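Local coordinates for protein alpha-14 giardin (Giardia lamblia, PDB 3CHK) that probably serves as a calcium-regulated structural element, an annexin that binds phosphatidylserine-containing membrane and may link the lipid bilayer to the underlying axoneme, at residues Y143-L148 with Q226-Y231; L30-I35 with K69-L74; G11-V16 with Q48-A53. All coordinates share one frame; numbering follows the deposited sequence.

All three contacts join helices of an all-helical annexin chain. Contacts 2 and 3 are neighbours on one side of the chain's centre. Their centres lie about 17 Å apart and their segments alternate along the sequence. They touch where Ile35 CG2 meets Val15 CG1 at 3.9 Å. Contact 1 lies on the other side of the centre, about 32 Å from contact 2 and about 44 Å from contact 3, centre to centre. Contacts 1 and 2 each include a calcium ligand on their second helix, Glu230 and Glu72. Contact 3 binds no metal itself; the side chain of Phe51 is about 14 Å from a bound calcium ion.

Contact 1. Residues Y143-L148 with Q226-Y231; sequences YMWAKL and QGLDEY. With CA (calcium ion), chain E.
Asp229 makes the polar part of this contact. Its OD1 accepts a hydrogen bond from Trp145 N at 2.8 Å, with an N-H...O angle of 150°. The donor stands above the carboxylate plane, about 45° out of it. OD2 is bonded by a water whose oxygen lies 2.8 Å from Met144 N and accepts from it. Two backbone N-H groups in the first turn of helix 144-154 thus reach one carboxylate, one directly and one through water. The positive end of that helix dipole probably favours the charge there.

The apolar part is a CH-pi contact. Leu228 CD2 sits 3.5 Å from the centroid of the five-membered ring of Trp145, almost on the ring normal. Ala146 CB covers the opposite face, nearer the rim. Asp229 OD1 also lies at the indole edge, 3.1 Å from Trp145 CD1. The indole takes the crowded position between backbone N and carbonyl carbon (chi1 64°), which lays its face against Leu228.

On helix 227-241, Glu230 OE1 binds calcium at 2.4 Å. Phe225 O, Glu222 O, the Gln226 side chain and three waters complete the shell. This resembles type III-like annexin calcium sites: carbonyls around a helix end joined by an acid early in the next helix.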
# COMPACT_ATOMS: atom_id res chain seq x y z
N TYR A 143 -7.71 11.54 15.94
CA TYR A 143 -7.95 11.86 14.52
C TYR A 143 -8.65 10.70 13.83
O TYR A 143 -8.47 9.52 14.17
CB TYR A 143 -6.65 12.22 13.77
CG TYR A 143 -5.88 13.30 14.48
CD1 TYR A 143 -4.66 13.01 15.09
CD2 TYR A 143 -6.41 14.59 14.60
CE1 TYR A 143 -3.97 13.99 15.78
CE2 TYR A 143 -5.70 15.59 15.28
CZ TYR A 143 -4.49 15.27 15.87
OH TYR A 143 -3.76 16.21 16.56
N MET A 144 -9.45 11.03 12.83
CA MET A 144 -10.19 9.99 12.18
C MET A 144 -9.28 9.01 11.41
O MET A 144 -9.57 7.82 11.40
CB MET A 144 -11.31 10.53 11.28
CG MET A 144 -12.49 11.13 12.08
SD MET A 144 -13.42 9.93 12.96
CE MET A 144 -14.27 9.03 11.64
N TRP A 145 -8.22 9.51 10.75
CA TRP A 145 -7.26 8.58 10.07
C TRP A 145 -6.65 7.61 11.10
O TRP A 145 -6.43 6.43 10.78
CB TRP A 145 -6.15 9.33 9.31
CG TRP A 145 -5.21 10.15 10.20
CD1 TRP A 145 -5.30 11.49 10.49
CD2 TRP A 145 -4.05 9.67 10.91
NE1 TRP A 145 -4.28 11.87 11.34
CE2 TRP A 145 -3.49 10.77 11.60
CE3 TRP A 145 -3.43 8.41 11.02
CZ2 TRP A 145 -2.33 10.65 12.40
CZ3 TRP A 145 -2.27 8.29 11.82
CH2 TRP A 145 -1.75 9.41 12.49
N ALA A 146 -6.40 8.12 12.32
CA ALA A 146 -5.82 7.33 13.40
C ALA A 146 -6.79 6.28 13.89
O ALA A 146 -6.44 5.10 13.98
CB ALA A 146 -5.31 8.22 14.55
N LYS A 147 -8.04 6.68 14.19
CA LYS A 147 -9.08 5.72 14.53
C LYS A 147 -9.20 4.63 13.48
O LYS A 147 -9.39 3.48 13.81
CB LYS A 147 -10.45 6.40 14.68
CG LYS A 147 -10.51 7.43 15.84
CD LYS A 147 -11.98 7.86 16.11
CE LYS A 147 -12.03 8.86 17.30
NZ LYS A 147 -12.01 8.12 18.57
N LEU A 148 -9.11 5.03 12.20
CA LEU A 148 -9.31 4.09 11.09
C LEU A 148 -8.19 3.04 11.07
O LEU A 148 -8.45 1.84 11.07
CB LEU A 148 -9.42 4.82 9.74
CG LEU A 148 -9.60 3.95 8.47
CD1 LEU A 148 -10.84 3.06 8.49
CD2 LEU A 148 -9.61 4.84 7.22
N GLN A 226 -11.01 16.11 5.44
CA GLN A 226 -9.96 16.87 4.80
C GLN A 226 -8.59 16.33 5.20
O GLN A 226 -8.47 15.63 6.21
CB GLN A 226 -10.05 18.34 5.18
CG GLN A 226 -9.73 19.23 3.97
CD GLN A 226 -10.87 19.23 2.96
OE1 GLN A 226 -12.00 19.58 3.30
NE2 GLN A 226 -10.59 18.83 1.72
N GLY A 227 -7.58 16.65 4.39
CA GLY A 227 -6.17 16.32 4.70
C GLY A 227 -5.93 14.83 4.78
O GLY A 227 -6.45 14.08 3.96
N LEU A 228 -5.14 14.39 5.76
CA LEU A 228 -4.82 12.97 5.89
C LEU A 228 -6.07 12.09 6.11
O LEU A 228 -6.13 10.98 5.59
CB LEU A 228 -3.76 12.72 6.98
CG LEU A 228 -3.24 11.27 7.06
CD1 LEU A 228 -2.63 10.75 5.75
CD2 LEU A 228 -2.20 11.19 8.22
N ASP A 229 -7.06 12.61 6.85
CA ASP A 229 -8.34 11.90 7.01
C ASP A 229 -8.90 11.56 5.62
O ASP A 229 -9.32 10.42 5.38
CB ASP A 229 -9.39 12.76 7.75
CG ASP A 229 -9.14 12.89 9.26
OD1 ASP A 229 -8.27 12.18 9.85
OD2 ASP A 229 -9.87 13.73 9.88
N GLU A 230 -8.96 12.55 4.73
CA GLU A 230 -9.56 12.35 3.41
C GLU A 230 -8.77 11.33 2.59
O GLU A 230 -9.35 10.42 1.99
CB GLU A 230 -9.69 13.68 2.65
CG GLU A 230 -10.40 13.51 1.32
CD GLU A 230 -10.49 14.79 0.54
OE1 GLU A 230 -10.78 15.84 1.15
OE2 GLU A 230 -10.27 14.73 -0.69
N TYR A 231 -7.44 11.45 2.61
CA TYR A 231 -6.61 10.46 1.93
C TYR A 231 -6.86 9.04 2.48
O TYR A 231 -7.01 8.07 1.70
CB TYR A 231 -5.11 10.84 2.05
CG TYR A 231 -4.23 9.78 1.44
CD1 TYR A 231 -3.99 9.75 0.07
CD2 TYR A 231 -3.65 8.78 2.26
CE1 TYR A 231 -3.18 8.73 -0.52
CE2 TYR A 231 -2.84 7.76 1.70
CZ TYR A 231 -2.60 7.74 0.31
OH TYR A 231 -1.79 6.77 -0.29
CA CA E . -12.57 17.34 1.61
O HOH W 1 -9.87 13.77 12.40
O HOH W 2 -12.44 17.90 -0.23
O HOH W 3 -14.43 19.10 0.48
O HOH W 4 -14.04 18.61 3.28

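Contact 2. Residues L30-I35 with K69-L74; sequences LDLIEI and KDFESL. With CA (calcium ion), chain F.
Phe71 has by far the most surface buried here, and its ring reaches across to three residues of 30-35. The two helices are well separated, with segment axes 12.0 Å apart, so long side chains must span the gap. They run nearly parallel, at 23°. Phe71 CG is anti to the backbone N (chi1 -172°), which carries the ring out from helix 69-78 toward helix 31-38.

Ile33 comes second. It meets the ring from the opposite direction. Its CG1 lies 3.9 Å from Phe71 CE1, and its CD1 is 4.0 Å from the same carbon. CD1 also reaches Leu74 CD2 at 4.3 Å, so the one isoleucine touches residues a turn apart on the facing helix.

Leu32 is third. It comes in at a slant to the Phe71 side chain and brings CD1 to 4.1 Å from Phe71 CE2. Ile33 and Leu32 therefore touch the two meta carbons, CE1 and CE2, which flank CZ. Leu30 CD2 adds a looser contact with Phe71 CE1 at 4.3 Å. All these contacts are apolar.

Helix 301-311 packs against Leu30 and Ile33, while Leu32 also touches Leu67. The Leu32 carbonyl is bonded by the hydroxyl of Tyr79, from beyond the end of helix 69-78.

The residue after Phe71 has another task. Glu72 takes no part in the packing; its extended chain brings OE1 to calcium at 2.4 Å. Four waters and the carbonyls of Lys64 and Leu67 share the ion, and one of the waters donates to Glu72 OE2. Carbonyls from the end of helix 59-66 and the turn after it, joined by an acid in the first turn of the next helix, resemble the minor, type III-like calcium sites of annexins.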
# COMPACT_ATOMS: atom_id res chain seq x y z
N LEU A 30 18.62 -2.97 -14.94
CA LEU A 30 17.21 -3.40 -15.04
C LEU A 30 16.98 -4.92 -15.02
O LEU A 30 15.84 -5.39 -14.91
CB LEU A 30 16.51 -2.78 -16.24
CG LEU A 30 16.19 -1.28 -16.12
CD1 LEU A 30 15.56 -0.77 -17.41
CD2 LEU A 30 15.25 -0.99 -14.94
N ASP A 31 18.05 -5.71 -15.15
CA ASP A 31 17.93 -7.15 -14.96
C ASP A 31 17.42 -7.49 -13.54
O ASP A 31 16.76 -8.53 -13.35
CB ASP A 31 19.29 -7.82 -15.19
CG ASP A 31 19.60 -8.05 -16.65
OD1 ASP A 31 18.73 -7.78 -17.52
OD2 ASP A 31 20.72 -8.52 -16.94
N LEU A 32 17.74 -6.64 -12.57
CA LEU A 32 17.31 -6.79 -11.17
C LEU A 32 15.80 -6.74 -11.06
O LEU A 32 15.19 -7.44 -10.26
CB LEU A 32 17.94 -5.72 -10.26
CG LEU A 32 19.49 -5.70 -10.14
CD1 LEU A 32 20.00 -4.52 -9.34
CD2 LEU A 32 19.99 -7.02 -9.52
N ILE A 33 15.21 -5.86 -11.87
CA ILE A 33 13.75 -5.70 -11.92
C ILE A 33 13.11 -6.83 -12.71
O ILE A 33 12.08 -7.38 -12.33
CB ILE A 33 13.41 -4.31 -12.53
CG1 ILE A 33 14.10 -3.18 -11.75
CG2 ILE A 33 11.88 -4.12 -12.62
CD1 ILE A 33 13.75 -3.01 -10.26
N GLU A 34 13.74 -7.21 -13.82
CA GLU A 34 13.26 -8.38 -14.56
C GLU A 34 13.22 -9.64 -13.69
O GLU A 34 12.22 -10.37 -13.70
CB GLU A 34 14.12 -8.64 -15.78
CG GLU A 34 13.97 -7.57 -16.85
CD GLU A 34 12.65 -7.67 -17.66
OE1 GLU A 34 12.56 -6.94 -18.66
OE2 GLU A 34 11.72 -8.45 -17.30
N ILE A 35 14.27 -9.87 -12.92
CA ILE A 35 14.30 -11.03 -12.02
C ILE A 35 13.14 -10.97 -11.01
O ILE A 35 12.42 -11.96 -10.80
CB ILE A 35 15.69 -11.19 -11.33
CG1 ILE A 35 16.75 -11.53 -12.40
CG2 ILE A 35 15.65 -12.23 -10.18
CD1 ILE A 35 18.15 -11.36 -11.94
N LYS A 69 20.74 5.70 -4.40
CA LYS A 69 19.59 6.61 -4.39
C LYS A 69 18.27 5.84 -4.52
O LYS A 69 18.13 4.77 -3.94
CB LYS A 69 19.72 7.69 -5.48
CG LYS A 69 21.00 8.54 -5.34
CD LYS A 69 21.31 9.24 -6.64
CE LYS A 69 22.17 10.48 -6.44
NZ LYS A 69 22.32 11.17 -7.74
N ASP A 70 17.34 6.39 -5.29
CA ASP A 70 15.99 5.78 -5.37
C ASP A 70 15.94 4.33 -5.87
O ASP A 70 15.16 3.53 -5.36
CB ASP A 70 15.05 6.68 -6.18
CG ASP A 70 14.82 8.04 -5.51
OD1 ASP A 70 14.92 8.18 -4.28
OD2 ASP A 70 14.50 8.98 -6.24
N PHE A 71 16.77 4.00 -6.86
CA PHE A 71 16.81 2.65 -7.42
C PHE A 71 17.27 1.66 -6.35
O PHE A 71 16.69 0.59 -6.21
CB PHE A 71 17.71 2.62 -8.66
CG PHE A 71 17.66 1.33 -9.42
CD1 PHE A 71 16.54 0.97 -10.16
CD2 PHE A 71 18.74 0.45 -9.39
CE1 PHE A 71 16.50 -0.22 -10.89
CE2 PHE A 71 18.71 -0.75 -10.08
CZ PHE A 71 17.60 -1.11 -10.85
N GLU A 72 18.31 2.01 -5.60
CA GLU A 72 18.69 1.20 -4.42
C GLU A 72 17.54 0.93 -3.44
O GLU A 72 17.27 -0.22 -3.08
CB GLU A 72 19.85 1.83 -3.66
CG GLU A 72 20.31 1.00 -2.44
CD GLU A 72 21.49 1.63 -1.72
OE1 GLU A 72 22.45 2.04 -2.41
OE2 GLU A 72 21.49 1.68 -0.48
N SER A 73 16.86 1.99 -3.02
CA SER A 73 15.78 1.89 -2.03
C SER A 73 14.70 0.94 -2.55
O SER A 73 14.25 0.07 -1.82
CB SER A 73 15.18 3.27 -1.76
OG SER A 73 16.17 4.21 -1.37
N LEU A 74 14.31 1.11 -3.82
CA LEU A 74 13.32 0.26 -4.50
C LEU A 74 13.77 -1.21 -4.57
O LEU A 74 13.03 -2.12 -4.17
CB LEU A 74 13.03 0.78 -5.92
CG LEU A 74 12.12 -0.07 -6.82
CD1 LEU A 74 10.68 -0.08 -6.26
CD2 LEU A 74 12.14 0.45 -8.26
CA CA F . 24.79 2.44 -2.18
O HOH W 5 24.16 2.21 -0.20
O HOH W 6 26.69 2.63 -0.40
O HOH W 7 24.38 4.78 -2.38
O HOH W 8 26.77 3.09 -3.72

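Contact 3. Residues G11-V16 with Q48-A53; sequences GVTAVV and QRTFQA
The Phe51 ring is the flat group of this contact, and Val16 meets it obliquely. Val16 CG1 lies 3.7 Å from CD1 of that ring. Outside the two segments, Phe62 meets the same ring, its plane about 60° from it, and Val19 and Val20 of helix 12-24 also touch Phe51. The phenyl is buried among them.

Val16 has the most surface buried in the contact. Its two methyls divide the work. CG1 is anti to the backbone N (chi1 171°) and goes to the phenyl, while CG2 lies 3.8 Å from both Thr50 CG2 and Phe51 N.

These helices, 12-24 and 41-55, belong to the N-terminal part of the all-helical annexin fold. They are separated in the chain by helix 31-38 and cross steeply. The segment axes cross at -71° and pass 9.2 Å apart at their closest.

Thr50 fills the other end of the interface. It meets Val12 tip to tip, with Val12 CG2 3.8 Å from Thr50 OG1. Its methyl CG2 takes the contacts with Thr13 and Val16. The Thr13 side chain crosses it obliquely, with Thr13 CG2 4.0 Å from Thr50 CG2. One threonine thus touches three residues of the first helix, Val12, Thr13 and Val16. Met47, one turn before Thr50, also touches Val12 and Val16.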
# COMPACT_ATOMS: atom_id res chain seq x y z
N GLY A 11 18.10 -22.10 -13.55
CA GLY A 11 18.85 -22.60 -12.35
C GLY A 11 19.21 -21.48 -11.40
O GLY A 11 19.75 -20.45 -11.82
N VAL A 12 18.92 -21.70 -10.11
CA VAL A 12 19.15 -20.71 -9.05
C VAL A 12 20.57 -20.16 -9.05
O VAL A 12 20.79 -18.95 -8.81
CB VAL A 12 18.77 -21.28 -7.65
CG1 VAL A 12 19.73 -22.42 -7.21
CG2 VAL A 12 18.77 -20.20 -6.62
N THR A 13 21.55 -21.03 -9.30
CA THR A 13 22.93 -20.56 -9.25
C THR A 13 23.22 -19.61 -10.41
O THR A 13 23.96 -18.65 -10.24
CB THR A 13 23.95 -21.72 -9.14
OG1 THR A 13 23.91 -22.49 -10.34
CG2 THR A 13 23.60 -22.61 -7.91
N ALA A 14 22.60 -19.85 -11.56
CA ALA A 14 22.68 -18.92 -12.70
C ALA A 14 21.97 -17.56 -12.46
O ALA A 14 22.40 -16.51 -12.95
CB ALA A 14 22.15 -19.56 -13.94
N VAL A 15 20.87 -17.57 -11.70
CA VAL A 15 20.16 -16.32 -11.43
C VAL A 15 21.05 -15.48 -10.52
O VAL A 15 21.17 -14.25 -10.68
CB VAL A 15 18.76 -16.59 -10.83
CG1 VAL A 15 18.08 -15.29 -10.36
CG2 VAL A 15 17.89 -17.34 -11.82
N VAL A 16 21.71 -16.16 -9.59
CA VAL A 16 22.70 -15.52 -8.73
C VAL A 16 23.73 -14.80 -9.59
O VAL A 16 24.08 -13.67 -9.30
CB VAL A 16 23.41 -16.53 -7.77
CG1 VAL A 16 24.58 -15.86 -7.07
CG2 VAL A 16 22.44 -17.06 -6.71
N GLN A 48 18.19 -15.84 -2.77
CA GLN A 48 19.03 -15.02 -1.89
C GLN A 48 19.85 -15.84 -0.92
O GLN A 48 20.98 -15.47 -0.59
CB GLN A 48 18.20 -13.99 -1.17
CG GLN A 48 17.64 -12.98 -2.15
CD GLN A 48 16.64 -12.07 -1.52
OE1 GLN A 48 15.49 -12.00 -1.96
NE2 GLN A 48 17.05 -11.38 -0.46
N ARG A 49 19.28 -16.95 -0.46
CA ARG A 49 19.98 -17.90 0.40
C ARG A 49 21.17 -18.53 -0.32
O ARG A 49 22.27 -18.61 0.23
CB ARG A 49 19.01 -18.96 0.90
CG ARG A 49 17.91 -18.38 1.79
CD ARG A 49 17.18 -19.51 2.51
NE ARG A 49 15.96 -19.09 3.21
CZ ARG A 49 15.92 -18.63 4.46
NH1 ARG A 49 17.04 -18.50 5.18
NH2 ARG A 49 14.76 -18.29 4.99
N THR A 50 20.96 -18.93 -1.57
CA THR A 50 22.03 -19.39 -2.44
C THR A 50 23.04 -18.26 -2.70
O THR A 50 24.25 -18.48 -2.63
CB THR A 50 21.48 -19.95 -3.77
OG1 THR A 50 20.67 -21.11 -3.50
CG2 THR A 50 22.61 -20.33 -4.76
N PHE A 51 22.55 -17.05 -2.96
CA PHE A 51 23.44 -15.90 -3.11
C PHE A 51 24.48 -15.78 -1.97
O PHE A 51 25.67 -15.61 -2.24
CB PHE A 51 22.64 -14.59 -3.23
CG PHE A 51 23.49 -13.41 -3.64
CD1 PHE A 51 23.55 -13.02 -4.98
CD2 PHE A 51 24.21 -12.69 -2.68
CE1 PHE A 51 24.34 -11.92 -5.37
CE2 PHE A 51 25.00 -11.59 -3.06
CZ PHE A 51 25.06 -11.22 -4.42
N GLN A 52 24.03 -15.86 -0.72
CA GLN A 52 24.94 -15.73 0.41
C GLN A 52 25.84 -16.96 0.56
O GLN A 52 27.00 -16.84 0.97
CB GLN A 52 24.18 -15.51 1.71
CG GLN A 52 25.09 -15.01 2.83
CD GLN A 52 24.66 -15.44 4.21
OE1 GLN A 52 23.51 -15.84 4.44
NE2 GLN A 52 25.59 -15.36 5.16
N ALA A 53 25.29 -18.13 0.22
CA ALA A 53 26.03 -19.40 0.30
C ALA A 53 27.19 -19.36 -0.67
O ALA A 53 28.30 -19.81 -0.34
CB ALA A 53 25.13 -20.58 -0.00